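Local coordinates for protein Rho guanine nucleotide exchange factor 12 (Homo sapiens, PDB 1TXD) that acts as a guanine nucleotide exchange factor for the small GTPase RhoA, here represented by its catalytic DH domain and the adjoining PH domain, at residues L76-G81 against E114-H119; T123-Q128 against N209-A214; F130-I135 against D165-Q170; Q172-Y177 against R205-F210; L179-I184 against K198-H203. The protein carries 1 engineered substitution. All coordinates share one frame; numbering follows the deposited sequence.

Contact 1 (L76-G81 against E114-H119); sequences LQLHIG and EEKLKH
Leu78 and Leu117 mark the nearest backbone approach of the two segments, with their CA atoms 7.4 Å apart. The segment axes come no closer than 10.8 Å, and their N-to-C directions make an angle of 138°. The distance is wide, and leucine side chains bridge it. Leu78 has CG anti to the backbone N (chi1 -177°), which carries its methyls out toward the other helix. Leu78 CD1 lands 3.6 Å from Leu117 CA, and Leu78 CD2 is 3.9 Å from Leu117 CD1. The two leucine side chains lie roughly perpendicular. This is packing between helices 72-90 and 112-126 of the elongated helical bundle that forms a DH domain. At the solvent side, Lys116 runs alongside Leu78, heading the other way, and its CG lies 3.9 Å from Leu78 CD1. Leu78 CD2 also sits over the centre of the His79 ring on one face. The ring itself is held at both nitrogens, ND1 by Glu36 and NE2 by Gln170, and His39 meets it edge-to-face.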
# COMPACT_ATOMS: atom_id res chain seq x y z
N LEU A 76 -8.41 14.22 5.10
CA LEU A 76 -8.57 15.27 6.08
C LEU A 76 -10.02 15.61 6.42
O LEU A 76 -10.36 15.58 7.61
CB LEU A 76 -7.80 16.52 5.73
CG LEU A 76 -7.92 17.74 6.64
CD1 LEU A 76 -7.40 17.48 8.06
CD2 LEU A 76 -7.16 18.92 6.04
N GLN A 77 -10.83 16.02 5.43
CA GLN A 77 -12.25 16.42 5.65
C GLN A 77 -13.05 15.22 6.22
O GLN A 77 -13.85 15.37 7.08
CB GLN A 77 -12.90 16.93 4.36
CG GLN A 77 -12.96 18.49 4.15
CD GLN A 77 -12.55 19.33 5.39
OE1 GLN A 77 -13.31 19.43 6.36
NE2 GLN A 77 -11.34 19.90 5.36
N LEU A 78 -12.74 14.01 5.79
CA LEU A 78 -13.40 12.83 6.29
C LEU A 78 -13.23 12.62 7.80
O LEU A 78 -14.23 12.47 8.55
CB LEU A 78 -12.90 11.62 5.51
CG LEU A 78 -13.55 10.29 5.85
CD1 LEU A 78 -13.41 9.34 4.75
CD2 LEU A 78 -12.99 9.70 7.13
N HIS A 79 -12.00 12.69 8.26
CA HIS A 79 -11.63 12.52 9.66
C HIS A 79 -12.04 13.71 10.53
O HIS A 79 -12.49 13.50 11.69
CB HIS A 79 -10.17 12.17 9.78
CG HIS A 79 -9.86 10.76 9.37
ND1 HIS A 79 -10.12 9.67 10.17
CD2 HIS A 79 -9.28 10.27 8.25
CE1 HIS A 79 -9.76 8.56 9.54
NE2 HIS A 79 -9.22 8.91 8.38
N ILE A 80 -12.00 14.93 10.01
CA ILE A 80 -12.66 16.04 10.73
C ILE A 80 -14.20 15.79 10.89
O ILE A 80 -14.74 15.98 11.98
CB ILE A 80 -12.43 17.36 10.03
CG1 ILE A 80 -10.99 17.83 10.20
CG2 ILE A 80 -13.40 18.49 10.55
CD1 ILE A 80 -10.59 18.92 9.22
N GLY A 81 -14.91 15.38 9.82
CA GLY A 81 -16.34 15.11 9.93
C GLY A 81 -16.63 14.00 10.93
O GLY A 81 -17.55 14.08 11.69
N GLU A 114 -18.94 3.51 5.31
CA GLU A 114 -17.94 2.53 4.84
C GLU A 114 -17.41 2.85 3.43
O GLU A 114 -16.19 2.87 3.22
CB GLU A 114 -18.52 1.11 4.88
CG GLU A 114 -17.64 0.12 4.15
CD GLU A 114 -18.06 -1.32 4.35
OE1 GLU A 114 -19.14 -1.55 4.83
OE2 GLU A 114 -17.27 -2.22 4.02
N GLU A 115 -18.29 3.12 2.46
CA GLU A 115 -17.83 3.38 1.08
C GLU A 115 -16.95 4.62 1.00
O GLU A 115 -15.96 4.63 0.30
CB GLU A 115 -19.02 3.56 0.11
CG GLU A 115 -20.00 2.40 0.11
CD GLU A 115 -19.51 1.21 -0.69
OE1 GLU A 115 -18.53 1.35 -1.46
OE2 GLU A 115 -20.11 0.13 -0.57
N LYS A 116 -17.32 5.67 1.69
CA LYS A 116 -16.56 6.87 1.65
C LYS A 116 -15.15 6.63 2.28
O LYS A 116 -14.18 7.01 1.70
CB LYS A 116 -17.31 8.00 2.34
CG LYS A 116 -16.49 9.27 2.43
CD LYS A 116 -17.36 10.47 2.88
CE LYS A 116 -16.66 11.83 2.64
NZ LYS A 116 -17.15 12.52 1.35
N LEU A 117 -15.06 5.98 3.44
CA LEU A 117 -13.80 5.77 4.11
C LEU A 117 -12.94 4.82 3.35
O LEU A 117 -11.81 5.14 3.14
CB LEU A 117 -13.99 5.28 5.57
CG LEU A 117 -12.80 4.88 6.42
CD1 LEU A 117 -11.81 6.00 6.42
CD2 LEU A 117 -13.20 4.51 7.88
N LYS A 118 -13.48 3.69 2.91
CA LYS A 118 -12.65 2.71 2.23
C LYS A 118 -12.12 3.27 0.91
O LYS A 118 -10.95 3.16 0.65
CB LYS A 118 -13.34 1.34 2.08
CG LYS A 118 -14.08 1.02 0.79
CD LYS A 118 -15.04 -0.17 1.02
CE LYS A 118 -15.35 -1.00 -0.24
NZ LYS A 118 -16.20 -2.20 0.07
N HIS A 119 -12.93 3.97 0.12
CA HIS A 119 -12.39 4.57 -1.13
C HIS A 119 -11.40 5.68 -0.93
O HIS A 119 -10.44 5.79 -1.65
CB HIS A 119 -13.48 5.00 -2.07
CG HIS A 119 -14.17 3.85 -2.72
ND1 HIS A 119 -13.95 3.48 -4.01
CD2 HIS A 119 -15.11 3.01 -2.25
CE1 HIS A 119 -14.72 2.45 -4.32
NE2 HIS A 119 -15.43 2.15 -3.27

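Contact 2 (T123-Q128 against N209-A214); sequences TFCSNQ and NFVNQA. Engineered in segment 209-214: Phe210 (natural residue Tyr).
Cys125 and Val211 meet chiefly through Cys125 CB and Val211 CG1, 3.9 Å apart. The valine turns CG1 to this task by setting it anti to its own backbone N (chi1 169°). Its other methyl, CG2, points to Leu174 of helix 169-186. The cysteine holds SG beside its backbone N, on the far side from the carbonyl carbon (chi1 -60°). Cys125 SG is farther, 4.2 Å from the same Val211 CG1. The next residue, Ser126, meets Ala214, one turn beyond Val211. Ser126 CB lies 3.5 Å from Ala214 O and 4.0 Å from Ala214 CB. The CA atoms of Ser126 and Ala214 are only 5.6 Å apart, a close approach that two short side chains allow. Ser126 OG is hydrogen-bonded to Ala122 O in its own helix. The engineered Phe210, a tyrosine in the natural protein, lies beside this contact and makes a cation-pi interaction with Lys118. Within the helical bundle of the DH domain, the 123-126 part of helix 112-126 thus rests on the long helix 191-230, while Gln170 of helix 169-186 packs on Cys125 and Phe124.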
# COMPACT_ATOMS: atom_id res chain seq x y z
N THR A 123 -7.28 5.20 -1.82
CA THR A 123 -6.59 6.12 -2.73
C THR A 123 -5.34 6.73 -2.05
O THR A 123 -4.21 6.62 -2.58
CB THR A 123 -7.56 7.20 -3.19
OG1 THR A 123 -8.56 6.60 -4.05
CG2 THR A 123 -6.89 8.24 -4.04
N PHE A 124 -5.53 7.39 -0.89
CA PHE A 124 -4.38 7.86 -0.12
C PHE A 124 -3.35 6.77 0.13
O PHE A 124 -2.20 6.89 -0.25
CB PHE A 124 -4.74 8.54 1.17
CG PHE A 124 -3.59 9.25 1.79
CD1 PHE A 124 -3.16 10.43 1.30
CD2 PHE A 124 -2.97 8.76 2.91
CE1 PHE A 124 -2.09 11.10 1.86
CE2 PHE A 124 -1.91 9.44 3.47
CZ PHE A 124 -1.49 10.60 2.96
N CYS A 125 -3.75 5.68 0.73
CA CYS A 125 -2.79 4.72 1.21
C CYS A 125 -2.09 3.90 0.11
O CYS A 125 -0.96 3.48 0.28
CB CYS A 125 -3.46 3.74 2.21
SG CYS A 125 -4.18 4.48 3.70
N SER A 126 -2.78 3.62 -0.98
CA SER A 126 -2.24 2.79 -2.08
C SER A 126 -1.24 3.63 -2.87
O SER A 126 -0.36 3.12 -3.45
CB SER A 126 -3.36 2.28 -3.01
OG SER A 126 -3.97 3.35 -3.72
N ASN A 127 -1.40 4.94 -2.80
CA ASN A 127 -0.46 5.87 -3.36
C ASN A 127 0.86 6.10 -2.64
O ASN A 127 1.80 6.71 -3.23
CB ASN A 127 -1.07 7.28 -3.47
CG ASN A 127 -0.28 8.14 -4.44
OD1 ASN A 127 0.07 7.68 -5.47
ND2 ASN A 127 0.08 9.35 -4.05
N GLN A 128 0.91 5.64 -1.39
CA GLN A 128 2.03 5.85 -0.53
C GLN A 128 3.38 5.50 -1.14
O GLN A 128 4.28 6.30 -1.00
CB GLN A 128 1.84 5.12 0.81
CG GLN A 128 3.10 5.20 1.70
CD GLN A 128 2.84 4.66 3.08
OE1 GLN A 128 1.91 5.08 3.74
NE2 GLN A 128 3.64 3.70 3.50
N ASN A 209 -9.27 -4.60 4.97
CA ASN A 209 -8.91 -5.55 3.92
C ASN A 209 -8.97 -4.99 2.50
O ASN A 209 -8.15 -5.39 1.67
CB ASN A 209 -9.79 -6.81 4.00
CG ASN A 209 -9.52 -7.63 5.24
OD1 ASN A 209 -10.45 -8.03 5.95
ND2 ASN A 209 -8.24 -7.88 5.53
N PHE A 210 -9.92 -4.08 2.22
CA PHE A 210 -10.06 -3.43 0.91
C PHE A 210 -8.92 -2.47 0.72
O PHE A 210 -8.38 -2.30 -0.35
CB PHE A 210 -11.40 -2.66 0.84
CG PHE A 210 -11.65 -1.90 -0.48
CD1 PHE A 210 -11.29 -0.58 -0.62
CD2 PHE A 210 -12.32 -2.53 -1.55
CE1 PHE A 210 -11.56 0.13 -1.83
CE2 PHE A 210 -12.59 -1.85 -2.75
CZ PHE A 210 -12.19 -0.50 -2.89
N VAL A 211 -8.57 -1.77 1.78
CA VAL A 211 -7.46 -0.84 1.68
C VAL A 211 -6.17 -1.62 1.49
O VAL A 211 -5.43 -1.38 0.55
CB VAL A 211 -7.41 0.08 2.81
CG1 VAL A 211 -6.05 0.88 2.80
CG2 VAL A 211 -8.59 1.01 2.67
N ASN A 212 -5.93 -2.60 2.35
CA ASN A 212 -4.74 -3.46 2.21
C ASN A 212 -4.53 -4.09 0.85
O ASN A 212 -3.39 -4.36 0.46
CB ASN A 212 -4.73 -4.58 3.27
CG ASN A 212 -4.22 -4.11 4.63
OD1 ASN A 212 -3.61 -3.03 4.76
ND2 ASN A 212 -4.48 -4.90 5.66
N GLN A 213 -5.61 -4.38 0.13
CA GLN A 213 -5.49 -5.13 -1.12
C GLN A 213 -5.09 -4.13 -2.22
O GLN A 213 -4.30 -4.42 -3.09
CB GLN A 213 -6.83 -5.86 -1.39
CG GLN A 213 -6.90 -6.77 -2.59
CD GLN A 213 -5.62 -7.56 -2.83
OE1 GLN A 213 -5.23 -8.37 -1.99
NE2 GLN A 213 -4.97 -7.32 -3.98
N ALA A 214 -5.63 -2.92 -2.12
CA ALA A 214 -5.27 -1.85 -3.01
C ALA A 214 -3.80 -1.51 -2.82
O ALA A 214 -3.13 -1.17 -3.77
CB ALA A 214 -6.16 -0.61 -2.73

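Contact 3 (F130-I135 against D165-Q170); sequences FALEMI and DIIPTQ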
# COMPACT_ATOMS: atom_id res chain seq x y z
N PHE A 130 4.21 5.36 -4.27
CA PHE A 130 4.47 6.33 -5.31
C PHE A 130 4.87 7.64 -4.62
O PHE A 130 5.74 8.34 -5.12
CB PHE A 130 3.26 6.57 -6.29
CG PHE A 130 2.82 5.32 -7.00
CD1 PHE A 130 3.45 4.88 -8.15
CD2 PHE A 130 1.75 4.58 -6.51
CE1 PHE A 130 3.08 3.72 -8.78
CE2 PHE A 130 1.36 3.40 -7.17
CZ PHE A 130 2.00 2.99 -8.30
N ALA A 131 4.24 7.98 -3.51
CA ALA A 131 4.39 9.39 -2.99
C ALA A 131 5.77 9.47 -2.32
O ALA A 131 6.49 10.42 -2.49
CB ALA A 131 3.28 9.76 -2.07
N LEU A 132 6.22 8.36 -1.74
CA LEU A 132 7.47 8.37 -0.98
C LEU A 132 8.62 8.41 -1.97
O LEU A 132 9.69 8.86 -1.66
CB LEU A 132 7.59 7.11 -0.09
CG LEU A 132 6.69 7.02 1.15
CD1 LEU A 132 7.19 6.03 2.09
CD2 LEU A 132 6.48 8.34 1.90
N GLU A 133 8.41 7.86 -3.16
CA GLU A 133 9.47 7.78 -4.13
C GLU A 133 9.56 9.09 -4.85
O GLU A 133 10.65 9.50 -5.21
CB GLU A 133 9.30 6.57 -5.08
CG GLU A 133 10.01 6.77 -6.42
CD GLU A 133 11.49 6.57 -6.34
OE1 GLU A 133 11.91 5.65 -5.54
OE2 GLU A 133 12.21 7.29 -7.11
N MET A 134 8.45 9.78 -5.00
CA MET A 134 8.45 11.09 -5.62
C MET A 134 9.11 12.12 -4.70
O MET A 134 9.79 12.98 -5.15
CB MET A 134 7.03 11.53 -5.94
CG MET A 134 6.90 12.79 -6.61
SD MET A 134 7.96 12.98 -8.05
CE MET A 134 6.79 12.54 -9.44
N ILE A 135 8.83 12.07 -3.41
CA ILE A 135 9.54 12.87 -2.42
C ILE A 135 11.05 12.69 -2.55
O ILE A 135 11.71 13.68 -2.68
CB ILE A 135 9.03 12.57 -0.98
CG1 ILE A 135 7.56 12.98 -0.81
CG2 ILE A 135 9.93 13.18 0.09
CD1 ILE A 135 6.95 12.18 0.37
N ASP A 165 7.78 9.66 7.21
CA ASP A 165 7.28 8.98 8.41
C ASP A 165 5.91 9.46 8.86
O ASP A 165 5.29 8.81 9.64
CB ASP A 165 8.28 9.17 9.57
CG ASP A 165 9.63 8.63 9.25
OD1 ASP A 165 10.62 9.38 9.50
OD2 ASP A 165 9.78 7.48 8.77
N ILE A 166 5.44 10.62 8.41
CA ILE A 166 4.12 11.08 8.82
C ILE A 166 3.04 10.54 7.90
O ILE A 166 1.92 10.21 8.29
CB ILE A 166 4.15 12.64 8.84
CG1 ILE A 166 5.27 13.15 9.74
CG2 ILE A 166 2.77 13.15 9.25
CD1 ILE A 166 5.30 14.67 9.88
N ILE A 167 3.35 10.43 6.63
CA ILE A 167 2.36 10.01 5.68
C ILE A 167 1.71 8.68 5.97
O ILE A 167 0.50 8.56 5.87
CB ILE A 167 3.03 10.10 4.31
CG1 ILE A 167 2.82 11.50 3.75
CG2 ILE A 167 2.53 9.07 3.28
CD1 ILE A 167 3.87 11.74 2.76
N PRO A 168 2.50 7.72 6.41
CA PRO A 168 1.97 6.40 6.78
C PRO A 168 1.00 6.37 8.02
O PRO A 168 0.65 5.24 8.49
CB PRO A 168 3.22 5.56 7.08
CG PRO A 168 4.42 6.23 6.41
CD PRO A 168 3.96 7.84 6.50
N THR A 169 0.63 7.55 8.55
CA THR A 169 -0.27 7.61 9.69
C THR A 169 -1.69 7.24 9.28
O THR A 169 -2.38 6.60 10.13
CB THR A 169 -0.27 8.95 10.42
OG1 THR A 169 -0.49 10.02 9.48
CG2 THR A 169 1.10 9.21 11.03
N GLN A 170 -2.11 7.54 8.03
CA GLN A 170 -3.44 7.12 7.58
C GLN A 170 -3.61 5.58 7.60
O GLN A 170 -4.58 5.06 8.17
CB GLN A 170 -3.73 7.59 6.19
CG GLN A 170 -5.15 7.34 5.79
CD GLN A 170 -6.21 8.11 6.69
OE1 GLN A 170 -5.89 9.10 7.39
NE2 GLN A 170 -7.45 7.64 6.63
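Ile135 and Ile167 meet end to end, with Ile135 CD1 and Ile167 CD1 3.9 Å apart. Ile135 gets there by placing CG1 beside its backbone N and anti to the carbonyl carbon (chi1 -64°). Leu132, one turn earlier on the same helix, adds a looser contact. Its CD2 is 4.2 Å from Ile167 CG2. Ile167 thus meets two residues with two different branches, and it is the apolar hub of the contact. The backbones stay well apart, 8.6 Å between the CA atoms of Leu132 and Ile167. Ile167 lies in a type I beta turn from Ile166 to Thr169, between the short helix 163-166 and helix 169-186 of the DH helical bundle. Pro168 takes the N-cap position of the second helix. The turn is pinned through Ile166 O, which accepts from two donors. Thr169 N lies 3.0 Å and Thr169 OG1 2.7 Å from Ile166 O, the hydroxyl almost in line with the carbonyl bond (167°). These bonds help to hold the turn that presents Ile167 to helix 128-141. Further out, Leu46 of helix 20-57 packs on both Ile166 and Ile167, and Ile68 of helix 62-69 packs on Ile135. Past the turn, Gln170 OE1 is hydrogen-bonded to His39 NE2, which ties the start of helix 169-186 to helix 20-57.

Contact 4 (Q172-Y177 against R205-F210); sequences QRLTKY and RQILNF. Engineered in segment 205-210: Phe210 (natural residue Tyr).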
# COMPACT_ATOMS: atom_id res chain seq x y z
N GLN A 172 -2.01 3.44 9.32
CA GLN A 172 -1.90 2.88 10.67
C GLN A 172 -3.25 3.01 11.39
O GLN A 172 -3.72 2.08 12.04
CB GLN A 172 -0.78 3.54 11.52
CG GLN A 172 -0.58 2.82 12.92
CD GLN A 172 -0.05 1.37 12.82
OE1 GLN A 172 0.26 0.88 11.72
NE2 GLN A 172 0.08 0.67 13.98
N ARG A 173 -3.86 4.17 11.25
CA ARG A 173 -5.17 4.48 11.80
C ARG A 173 -6.22 3.44 11.42
O ARG A 173 -7.01 2.97 12.25
CB ARG A 173 -5.61 5.91 11.39
CG ARG A 173 -6.94 6.33 12.04
CD ARG A 173 -6.98 6.14 13.57
NE ARG A 173 -8.19 6.71 14.17
CZ ARG A 173 -8.54 6.49 15.45
NH1 ARG A 173 -7.74 5.84 16.21
NH2 ARG A 173 -9.68 6.96 15.97
N LEU A 174 -6.21 3.06 10.17
CA LEU A 174 -7.16 2.11 9.69
C LEU A 174 -6.92 0.71 10.29
O LEU A 174 -7.85 -0.02 10.42
CB LEU A 174 -7.11 2.05 8.19
CG LEU A 174 -8.25 2.72 7.47
CD1 LEU A 174 -8.15 4.22 7.63
CD2 LEU A 174 -8.08 2.37 6.06
N THR A 175 -5.70 0.37 10.68
CA THR A 175 -5.46 -0.91 11.38
C THR A 175 -6.03 -0.88 12.80
O THR A 175 -6.32 -1.92 13.35
CB THR A 175 -3.95 -1.23 11.49
OG1 THR A 175 -3.34 -0.27 12.34
CG2 THR A 175 -3.22 -1.04 10.15
N LYS A 176 -6.25 0.32 13.35
CA LYS A 176 -6.69 0.51 14.73
C LYS A 176 -8.22 0.40 14.93
O LYS A 176 -8.69 -0.06 15.96
CB LYS A 176 -6.20 1.88 15.26
CG LYS A 176 -4.67 2.04 15.44
CD LYS A 176 -4.13 1.09 16.50
CE LYS A 176 -2.59 0.97 16.50
NZ LYS A 176 -1.87 2.24 16.83
N TYR A 177 -9.01 0.80 13.95
CA TYR A 177 -10.46 0.79 14.15
C TYR A 177 -11.03 -0.55 14.60
O TYR A 177 -11.84 -0.59 15.53
CB TYR A 177 -11.19 1.27 12.90
CG TYR A 177 -11.06 2.75 12.68
CD1 TYR A 177 -11.43 3.66 13.67
CD2 TYR A 177 -10.61 3.25 11.48
CE1 TYR A 177 -11.35 5.03 13.45
CE2 TYR A 177 -10.51 4.63 11.28
CZ TYR A 177 -10.87 5.48 12.24
OH TYR A 177 -10.77 6.82 12.03
N ARG A 205 -13.06 -4.16 9.65
CA ARG A 205 -12.18 -5.19 9.13
C ARG A 205 -12.29 -5.32 7.62
O ARG A 205 -11.28 -5.41 6.97
CB ARG A 205 -12.44 -6.54 9.81
CG ARG A 205 -11.31 -6.96 10.74
CD ARG A 205 -11.59 -8.20 11.55
NE ARG A 205 -11.36 -7.82 12.93
CZ ARG A 205 -12.28 -7.73 13.87
NH1 ARG A 205 -13.55 -8.06 13.68
NH2 ARG A 205 -11.90 -7.31 15.04
N GLN A 206 -13.51 -5.33 7.08
CA GLN A 206 -13.73 -5.30 5.62
C GLN A 206 -13.04 -4.10 4.95
O GLN A 206 -12.41 -4.25 3.94
CB GLN A 206 -15.22 -5.23 5.28
CG GLN A 206 -15.96 -6.57 5.19
CD GLN A 206 -17.41 -6.39 4.72
OE1 GLN A 206 -18.33 -6.93 5.34
NE2 GLN A 206 -17.62 -5.59 3.66
N ILE A 207 -13.21 -2.91 5.52
CA ILE A 207 -12.58 -1.69 5.03
C ILE A 207 -11.05 -1.82 5.00
O ILE A 207 -10.41 -1.48 4.02
CB ILE A 207 -12.94 -0.51 5.93
CG1 ILE A 207 -14.38 -0.08 5.71
CG2 ILE A 207 -12.03 0.64 5.70
CD1 ILE A 207 -14.90 0.97 6.75
N LEU A 208 -10.49 -2.29 6.10
CA LEU A 208 -9.07 -2.48 6.20
C LEU A 208 -8.61 -3.44 5.11
O LEU A 208 -7.66 -3.12 4.41
CB LEU A 208 -8.69 -3.03 7.58
CG LEU A 208 -7.26 -3.47 7.80
CD1 LEU A 208 -6.29 -2.33 7.58
CD2 LEU A 208 -7.08 -4.16 9.23
N ASN A 209 -9.27 -4.60 4.97
CA ASN A 209 -8.91 -5.55 3.92
C ASN A 209 -8.97 -4.99 2.50
O ASN A 209 -8.15 -5.39 1.67
CB ASN A 209 -9.79 -6.81 4.00
CG ASN A 209 -9.52 -7.63 5.24
OD1 ASN A 209 -10.45 -8.03 5.95
ND2 ASN A 209 -8.24 -7.88 5.53
N PHE A 210 -9.92 -4.08 2.22
CA PHE A 210 -10.06 -3.43 0.91
C PHE A 210 -8.92 -2.47 0.72
O PHE A 210 -8.38 -2.30 -0.35
CB PHE A 210 -11.40 -2.66 0.84
CG PHE A 210 -11.65 -1.90 -0.48
CD1 PHE A 210 -11.29 -0.58 -0.62
CD2 PHE A 210 -12.32 -2.53 -1.55
CE1 PHE A 210 -11.56 0.13 -1.83
CE2 PHE A 210 -12.59 -1.85 -2.75
CZ PHE A 210 -12.19 -0.50 -2.89
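Leu174 and Thr175 of helix 169-186 pack against Leu208 and Ile207 of helix 191-230, in a helix pair of the DH bundle. The two segments run roughly antiparallel, at 150°, the segment axes 8.9 Å apart at their closest. The CA atoms of Leu174 and Leu208 approach to 6.1 Å. Leu208 sets CG anti to its backbone N (chi1 172°), and this sends CD1 onto the backbone of the facing helix. Leu208 CD1 lies 4.0 Å from Leu174 O and 4.1 Å from Thr175 CA. Thr175 CG2 is also near Leu208 CD1, at 4.2 Å. Beside it, Leu174 CD2 meets Ile207 CG2 at 4.3 Å. Arg173 and Tyr177 turn to helix 20-57: Arg173 forms a salt bridge with Glu36, and Tyr177 OH is hydrogen-bonded to the same carboxylate. Between these two segments the contact is apolar packing, which depends on shape, whereas Arg173 and Tyr177 add polar bonds to helix 20-57.

Contact 5 (L179-I184 against K198-H203); sequences LLLDNI and KKAADH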
# COMPACT_ATOMS: atom_id res chain seq x y z
N LEU A 179 -9.83 -2.93 16.43
CA LEU A 179 -9.48 -3.30 17.79
C LEU A 179 -10.24 -2.39 18.76
O LEU A 179 -10.83 -2.84 19.74
CB LEU A 179 -7.96 -3.15 17.97
CG LEU A 179 -7.05 -3.76 16.88
CD1 LEU A 179 -5.58 -3.21 16.93
CD2 LEU A 179 -7.10 -5.32 17.00
N LEU A 180 -10.27 -1.11 18.44
CA LEU A 180 -11.05 -0.14 19.21
C LEU A 180 -12.52 -0.53 19.34
O LEU A 180 -13.08 -0.45 20.43
CB LEU A 180 -10.94 1.23 18.58
CG LEU A 180 -9.55 1.86 18.65
CD1 LEU A 180 -9.39 2.96 17.61
CD2 LEU A 180 -9.25 2.41 20.05
N LEU A 181 -13.13 -0.98 18.24
CA LEU A 181 -14.53 -1.38 18.24
C LEU A 181 -14.73 -2.73 18.94
O LEU A 181 -15.70 -2.91 19.65
CB LEU A 181 -15.13 -1.36 16.81
CG LEU A 181 -15.68 0.02 16.39
CD1 LEU A 181 -14.57 0.97 16.22
CD2 LEU A 181 -16.45 0.02 15.09
N ASP A 182 -13.81 -3.68 18.75
CA ASP A 182 -13.87 -4.93 19.49
C ASP A 182 -13.88 -4.69 21.01
O ASP A 182 -14.53 -5.41 21.76
CB ASP A 182 -12.66 -5.80 19.20
CG ASP A 182 -12.73 -6.52 17.89
OD1 ASP A 182 -13.78 -6.55 17.22
OD2 ASP A 182 -11.73 -7.14 17.47
N ASN A 183 -13.16 -3.66 21.46
CA ASN A 183 -13.04 -3.40 22.89
C ASN A 183 -14.30 -2.76 23.42
O ASN A 183 -14.72 -3.03 24.55
CB ASN A 183 -11.84 -2.53 23.20
CG ASN A 183 -10.63 -3.33 23.57
OD1 ASN A 183 -10.72 -4.53 23.88
ND2 ASN A 183 -9.47 -2.69 23.55
N ILE A 184 -14.91 -1.91 22.61
CA ILE A 184 -16.20 -1.36 22.98
C ILE A 184 -17.17 -2.55 23.11
O ILE A 184 -17.86 -2.66 24.10
CB ILE A 184 -16.68 -0.30 21.98
CG1 ILE A 184 -15.70 0.89 21.97
CG2 ILE A 184 -18.05 0.19 22.36
CD1 ILE A 184 -15.86 1.84 20.80
N LYS A 198 -20.26 -5.06 17.27
CA LYS A 198 -19.48 -6.11 16.59
C LYS A 198 -19.68 -6.12 15.08
O LYS A 198 -18.77 -6.51 14.35
CB LYS A 198 -19.79 -7.49 17.15
CG LYS A 198 -19.20 -7.72 18.52
CD LYS A 198 -19.59 -9.09 19.10
CE LYS A 198 -18.68 -10.22 18.61
NZ LYS A 198 -18.95 -11.48 19.39
N LYS A 199 -20.87 -5.71 14.60
CA LYS A 199 -21.13 -5.65 13.17
C LYS A 199 -20.24 -4.54 12.53
O LYS A 199 -19.56 -4.79 11.54
CB LYS A 199 -22.62 -5.42 12.89
CG LYS A 199 -23.02 -5.14 11.40
CD LYS A 199 -24.47 -5.56 11.12
CE LYS A 199 -25.24 -4.61 10.17
NZ LYS A 199 -24.48 -4.29 8.93
N ALA A 200 -20.25 -3.35 13.14
CA ALA A 200 -19.39 -2.24 12.77
C ALA A 200 -17.92 -2.61 12.83
O ALA A 200 -17.16 -2.26 11.95
CB ALA A 200 -19.68 -1.02 13.67
N ALA A 201 -17.53 -3.38 13.84
CA ALA A 201 -16.15 -3.86 13.94
C ALA A 201 -15.79 -4.71 12.73
O ALA A 201 -14.71 -4.53 12.18
CB ALA A 201 -15.94 -4.67 15.24
N ASP A 202 -16.68 -5.63 12.32
CA ASP A 202 -16.44 -6.46 11.13
C ASP A 202 -16.37 -5.65 9.84
O ASP A 202 -15.53 -5.93 9.00
CB ASP A 202 -17.49 -7.56 10.95
CG ASP A 202 -17.37 -8.65 11.97
OD1 ASP A 202 -16.34 -8.70 12.70
OD2 ASP A 202 -18.26 -9.50 12.11
N HIS A 203 -17.26 -4.67 9.68
CA HIS A 203 -17.14 -3.70 8.60
C HIS A 203 -15.77 -3.03 8.64
O HIS A 203 -15.12 -2.91 7.60
CB HIS A 203 -18.25 -2.65 8.63
CG HIS A 203 -19.57 -3.15 8.11
ND1 HIS A 203 -19.80 -3.43 6.78
CD2 HIS A 203 -20.75 -3.38 8.74
CE1 HIS A 203 -21.05 -3.84 6.62
NE2 HIS A 203 -21.65 -3.81 7.80
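The Asp182 carboxylate has both oxygens at Arg205 NH2, with OD2 in the salt bridge. Asp182 OD1 also rests against the facing helix, 3.5 Å from Ala201 CB. The aspartate holds CG beside its backbone N (chi1 -78°), which brings the carboxylate alongside that helix. Arg205 also bridges to Asp202, so one guanidinium serves two acidic groups. The apolar part of the contact lies next to this. Leu181 CB is 3.8 Å from Ala201 CB, and Leu181 CD2 is 3.7 Å from Ala200 CB. Helices 169-186 and 191-230 of the DH helical bundle form an antiparallel pair here, at 168°, joined by a short connection. Their segment axes are 8.5 Å apart, and the CA atoms of Leu181 and Ala201 only 5.2 Å. Ala201 places only a methyl between the backbones, which permits this closeness. Phe109 packs on Leu181 from helix 102-109. A buried apolar seam is thus edged by a salt-bridged cluster of Asp182, Asp202 and Arg205. The like charges of Asp182 and Asp202 are probably eased by Arg205.

In the fold
From the N terminus, contact 1 comes first and closes a loop from helix 72-90 to helix 112-126. Contact 2 opens later on helix 112-126 and closes far along the chain, on helix 191-230. Contact 3 is nested within that long loop and joins helix 128-141 to the turn before helix 169-186. Contacts 4 and 5 both pair helix 169-186 with helix 191-230. Contact 5 is nested inside contact 4, and also within the loop of contact 2. Contact 4 ends on the same residues, Asn209 and Phe210, where contact 2 begins its second segment. All five lie in the DH domain. Helix 191-230 runs on from them toward the PH domain.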